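Local coordinates for protein enoyl-CoA hydratase carB homologue (Streptomyces cattleya, PDB 5O34) that probably acts as a crotonase-superfamily lyase in the biosynthesis of the carbapenem antibiotic thienamycin, at residues 92-97 with 141-146. Numbering follows the deposited sequence.
Sequences CVVLYG and PVIAAI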
loop_
_atom_site.group_PDB
_atom_site.type_symbol
_atom_site.label_atom_id
_atom_site.label_comp_id
_atom_site.label_asym_id
_atom_site.label_seq_id
_atom_site.Cartn_x
_atom_site.Cartn_y
_atom_site.Cartn_z
ATOM N N CYS A 92 9.871 16.751 18.930
ATOM C CA CYS A 92 10.326 15.646 18.087
ATOM C C CYS A 92 11.204 14.683 18.870
ATOM O O CYS A 92 11.964 15.111 19.737
ATOM C CB CYS A 92 11.032 16.148 16.829
ATOM S SG CYS A 92 11.120 14.921 15.489
ATOM N N VAL A 93 11.102 13.380 18.547
ATOM C CA VAL A 93 11.862 12.285 19.170
ATOM C C VAL A 93 12.763 11.620 18.118
ATOM O O VAL A 93 12.317 11.383 16.996
ATOM C CB VAL A 93 10.916 11.231 19.809
ATOM C CG1 VAL A 93 11.692 10.148 20.540
ATOM C CG2 VAL A 93 9.881 11.879 20.728
ATOM N N VAL A 94 14.024 11.311 18.488
ATOM C CA VAL A 94 14.976 10.618 17.630
ATOM C C VAL A 94 15.419 9.344 18.351
ATOM O O VAL A 94 16.049 9.423 19.405
ATOM C CB VAL A 94 16.190 11.499 17.194
ATOM C CG1 VAL A 94 17.181 10.712 16.328
ATOM C CG2 VAL A 94 15.730 12.754 16.463
ATOM N N LEU A 95 15.058 8.178 17.792
ATOM C CA LEU A 95 15.458 6.858 18.265
ATOM C C LEU A 95 16.724 6.507 17.506
ATOM O O LEU A 95 16.738 6.542 16.272
ATOM C CB LEU A 95 14.372 5.814 17.988
ATOM C CG LEU A 95 13.535 5.353 19.171
ATOM C CD1 LEU A 95 12.488 4.353 18.716
ATOM C CD2 LEU A 95 14.409 4.743 20.276
ATOM N N TYR A 96 17.797 6.216 18.242
ATOM C CA TYR A 96 19.110 5.975 17.663
ATOM C C TYR A 96 19.785 4.753 18.273
ATOM O O TYR A 96 19.807 4.593 19.498
ATOM C CB TYR A 96 19.928 7.265 17.839
ATOM C CG TYR A 96 21.349 7.258 17.336
ATOM C CD1 TYR A 96 21.628 7.118 15.981
ATOM C CD2 TYR A 96 22.409 7.538 18.192
ATOM C CE1 TYR A 96 22.937 7.155 15.506
ATOM C CE2 TYR A 96 23.719 7.596 17.729
ATOM C CZ TYR A 96 23.981 7.404 16.383
ATOM O OH TYR A 96 25.274 7.444 15.921
ATOM N N GLY A 97 20.280 3.883 17.398
ATOM C CA GLY A 97 20.946 2.641 17.779
ATOM C C GLY A 97 22.366 2.803 18.287
ATOM O O GLY A 97 22.840 1.973 19.071
ATOM N N PRO A 141 6.139 13.227 16.602
ATOM C CA PRO A 141 6.784 12.419 15.556
ATOM C C PRO A 141 8.055 11.774 16.085
ATOM O O PRO A 141 8.740 12.345 16.934
ATOM C CB PRO A 141 7.114 13.436 14.454
ATOM C CG PRO A 141 6.320 14.623 14.771
ATOM C CD PRO A 141 6.206 14.660 16.263
ATOM N N VAL A 142 8.347 10.570 15.598
ATOM C CA VAL A 142 9.509 9.789 16.009
ATOM C C VAL A 142 10.350 9.476 14.775
ATOM O O VAL A 142 9.824 8.968 13.786
ATOM C CB VAL A 142 9.098 8.496 16.776
ATOM C CG1 VAL A 142 10.311 7.801 17.382
ATOM C CG2 VAL A 142 8.056 8.795 17.856
ATOM N N ILE A 143 11.657 9.768 14.845
ATOM C CA ILE A 143 12.612 9.496 13.771
ATOM C C ILE A 143 13.495 8.343 14.195
ATOM O O ILE A 143 14.099 8.419 15.248
ATOM C CB ILE A 143 13.473 10.742 13.410
ATOM C CG1 ILE A 143 12.606 11.917 12.932
ATOM C CG2 ILE A 143 14.572 10.397 12.382
ATOM C CD1 ILE A 143 13.329 13.257 12.978
ATOM N N ALA A 144 13.590 7.289 13.383
ATOM C CA ALA A 144 14.492 6.177 13.657
ATOM C C ALA A 144 15.758 6.393 12.806
ATOM O O ALA A 144 15.652 6.677 11.614
ATOM C CB ALA A 144 13.830 4.854 13.313
ATOM N N ALA A 145 16.941 6.346 13.442
ATOM C CA ALA A 145 18.238 6.535 12.778
ATOM C C ALA A 145 19.009 5.217 12.849
ATOM O O ALA A 145 19.413 4.779 13.926
ATOM C CB ALA A 145 19.007 7.669 13.432
ATOM N N ILE A 146 19.109 4.543 11.694
ATOM C CA ILE A 146 19.677 3.203 11.523
ATOM C C ILE A 146 21.072 3.255 10.851
ATOM O O ILE A 146 21.200 3.741 9.725
ATOM C CB ILE A 146 18.635 2.301 10.778
ATOM C CG1 ILE A 146 17.219 2.453 11.407
ATOM C CG2 ILE A 146 19.067 0.837 10.760
ATOM C CD1 ILE A 146 16.007 1.845 10.629
#
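The main chains of Val93 and Leu95 pair with those of Pro141, Ile143 and Ala145 across two adjacent parallel strands, 92-96 and 142-146, in the central sheet of a crotonase fold; helix 120-137 lies in the connection between them. Four backbone hydrogen bonds join the strands. Val93 N donates to Pro141 O (3.0 Å) and Val93 O accepts from Ile143 N; two residues on, Leu95 N reaches Ile143 O at 2.7 Å and Leu95 O takes the N-H of Ala145.

Side chains pack closely at the start of the pair, on the face carrying Cys92, Val94 and Ile143. With CG1 beside the backbone N (chi1 -60°) and the chain then extended, Ile143 sends CD1 toward strand 92-96, where it meets Cys92 SG at 3.7 Å and, more loosely, Val94 CG2. Ile240 of helix 229-242 covers Cys92 and Ile143. On the opposite face Val93 and Val142 point the same way side by side, CG1 to CG1 at 4.2 Å, and Leu95 CD1 adds a contact to Val142 CG1 under helix 71-86.

The strands diverge only past Tyr96 and Ala145, where the CA atoms of Gly97 and Ile146 are 6.4 Å apart; Tyr96, partly exposed, stands at this more open end, whereas Ala145 is buried. There the methyl CB of Ala145 lies at the edge of the Tyr96 ring, close to its plane, 3.7 Å from Tyr96 CD1.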